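Side-chain contact in amidohydrolase family protein (Acinetobacter baumannii, PDB 4I6K), which is a probable 2-pyrone-4,6-dicarboxylic acid hydrolase of the amidohydrolase family, expected to open the lactone ring of its substrate by hydrolysis: residues C27-A32 and I258-A263. Residues are numbered along the deposited sequence; the frame is centred on the assembly and turned at random.
Sequences CIDTHA and ITYEDA
The carboxylate of D29 meets the ring of Y260 at its edge, near the ring plane, with the two flat groups turned 50° against each other. H61 lies against the same tyrosine with its ring nearly parallel, and H65 meets it at a steeper tilt, while L62 also touches it. A single hydrogen bond crosses between the two segments: Y260 OH donates to D29 OD1 over 2.6 Å, reaching the anti side of that oxygen and lying 22° out of the carboxylate plane. The two side chains approach from opposite directions, and they must reach far, since the nearest CA atoms of the two segments, those of D29 and A263, are 10.8 Å apart. With CG anti to the backbone N, Y260 extends its ring across the gap and its OH ends beside D29.

The example illustrates how a buried carboxylate can be held by both its oxygens. OD1 is also hydrogen-bonded to S247 OG, whereas D29 OD2 accepts from H31 N at 3.1 Å in a nearly straight bond (170°), closing an Asx turn. Partners on both oxygens probably restrict rotation of the carboxylate. At the N-terminus of helix 260-270, T259 and D262 form a capping box: D262 N donates to T259 OG1 (2.9 Å) and T259 N to D262 OD2 (3.0 Å), securing the first turn that carries Y260.

Through D29 the first strand is thus tied to the start of helix 260-270. Two residues on, H31 NE2 is hydrogen-bonded to a bound citrate, probably from the crystallisation liquor, whereas the D29 side chain lies about 10 Å from it. Eight parallel strands in sequential order, alternating mostly with helices, are consistent with the TIM-barrel fold of the amidohydrolases, whose active site lies at the C-terminal ends of the strands.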
loop_
_atom_site.group_PDB
_atom_site.type_symbol
_atom_site.label_atom_id
_atom_site.label_comp_id
_atom_site.label_asym_id
_atom_site.label_seq_id
_atom_site.Cartn_x
_atom_site.Cartn_y
_atom_site.Cartn_z
ATOM N N CYS A 27 -6.904 5.118 15.076
ATOM C CA CYS A 27 -5.526 5.230 14.621
ATOM C C CYS A 27 -5.069 3.991 13.868
ATOM O O CYS A 27 -4.918 2.912 14.451
ATOM C CB CYS A 27 -4.611 5.500 15.810
ATOM S SG CYS A 27 -3.018 6.198 15.376
ATOM N N ILE A 28 -4.818 4.166 12.574
ATOM C CA ILE A 28 -4.724 3.043 11.645
ATOM C C ILE A 28 -3.412 2.997 10.851
ATOM O O ILE A 28 -3.022 3.978 10.219
ATOM C CB ILE A 28 -5.933 3.065 10.689
ATOM C CG1 ILE A 28 -7.224 3.260 11.499
ATOM C CG2 ILE A 28 -5.986 1.805 9.828
ATOM C CD1 ILE A 28 -8.497 3.168 10.682
ATOM N N ASP A 29 -2.733 1.855 10.911
ATOM C CA ASP A 29 -1.528 1.604 10.113
ATOM C C ASP A 29 -1.916 0.789 8.887
ATOM O O ASP A 29 -2.291 -0.386 9.004
ATOM C CB ASP A 29 -0.479 0.853 10.939
ATOM C CG ASP A 29 0.762 0.495 10.128
ATOM O OD1 ASP A 29 1.770 0.052 10.728
ATOM O OD2 ASP A 29 0.724 0.652 8.890
ATOM N N THR A 30 -1.836 1.405 7.711
ATOM C CA THR A 30 -2.426 0.795 6.515
ATOM C C THR A 30 -1.465 -0.001 5.636
ATOM O O THR A 30 -1.806 -0.346 4.506
ATOM C CB THR A 30 -3.157 1.839 5.641
ATOM O OG1 THR A 30 -2.205 2.698 5.000
ATOM C CG2 THR A 30 -4.103 2.677 6.495
ATOM N N HIS A 31 -0.276 -0.306 6.142
ATOM C CA HIS A 31 0.685 -1.025 5.328
ATOM C C HIS A 31 1.752 -1.745 6.140
ATOM O O HIS A 31 2.776 -1.164 6.509
ATOM C CB HIS A 31 1.341 -0.071 4.332
ATOM C CG HIS A 31 1.826 -0.745 3.087
ATOM N ND1 HIS A 31 1.081 -0.779 1.926
ATOM C CD2 HIS A 31 2.973 -1.416 2.821
ATOM C CE1 HIS A 31 1.754 -1.437 0.996
ATOM N NE2 HIS A 31 2.903 -1.836 1.513
ATOM N N ALA A 32 1.508 -3.021 6.415
ATOM C CA ALA A 32 2.525 -3.882 6.993
ATOM C C ALA A 32 2.394 -5.262 6.368
ATOM O O ALA A 32 1.411 -5.546 5.657
ATOM C CB ALA A 32 2.372 -3.951 8.508
ATOM N N ILE A 258 15.857 0.705 9.810
ATOM C CA ILE A 258 14.497 1.160 10.098
ATOM C C ILE A 258 13.719 0.330 11.117
ATOM O O ILE A 258 13.476 -0.860 10.911
ATOM C CB ILE A 258 13.656 1.247 8.805
ATOM C CG1 ILE A 258 14.387 2.086 7.750
ATOM C CG2 ILE A 258 12.287 1.843 9.123
ATOM C CD1 ILE A 258 14.391 3.603 8.056
ATOM N N THR A 259 13.307 0.981 12.198
ATOM C CA THR A 259 12.417 0.377 13.176
ATOM C C THR A 259 11.017 0.957 13.022
ATOM O O THR A 259 10.809 1.987 12.355
ATOM C CB THR A 259 12.866 0.687 14.622
ATOM O OG1 THR A 259 12.819 2.105 14.837
ATOM C CG2 THR A 259 14.280 0.180 14.877
ATOM N N TYR A 260 10.055 0.308 13.667
ATOM C CA TYR A 260 8.722 0.861 13.738
ATOM C C TYR A 260 8.794 2.291 14.257
ATOM O O TYR A 260 8.182 3.200 13.687
ATOM C CB TYR A 260 7.830 0.017 14.631
ATOM C CG TYR A 260 6.385 0.153 14.257
ATOM C CD1 TYR A 260 5.839 -0.638 13.263
ATOM C CD2 TYR A 260 5.570 1.091 14.886
ATOM C CE1 TYR A 260 4.514 -0.513 12.903
ATOM C CE2 TYR A 260 4.245 1.236 14.534
ATOM C CZ TYR A 260 3.719 0.431 13.541
ATOM O OH TYR A 260 2.397 0.566 13.184
ATOM N N GLU A 261 9.553 2.501 15.329
ATOM C CA GLU A 261 9.671 3.839 15.921
ATOM C C GLU A 261 10.221 4.855 14.921
ATOM O O GLU A 261 9.787 6.011 14.882
ATOM C CB GLU A 261 10.538 3.804 17.178
ATOM C CG GLU A 261 9.902 3.036 18.326
ATOM C CD GLU A 261 9.555 1.624 17.928
ATOM O OE1 GLU A 261 10.349 1.019 17.173
ATOM O OE2 GLU A 261 8.487 1.120 18.352
ATOM N N ASP A 262 11.180 4.417 14.112
ATOM C CA ASP A 262 11.739 5.262 13.058
ATOM C C ASP A 262 10.681 5.639 12.022
ATOM O O ASP A 262 10.659 6.766 11.516
ATOM C CB ASP A 262 12.900 4.545 12.367
ATOM C CG ASP A 262 14.081 4.343 13.289
ATOM O OD1 ASP A 262 14.229 5.142 14.244
ATOM O OD2 ASP A 262 14.856 3.394 13.057
ATOM N N ALA A 263 9.822 4.679 11.691
ATOM C CA ALA A 263 8.721 4.937 10.779
ATOM C C ALA A 263 7.785 5.992 11.367
ATOM O O ALA A 263 7.498 6.996 10.715
ATOM C CB ALA A 263 7.966 3.642 10.462
#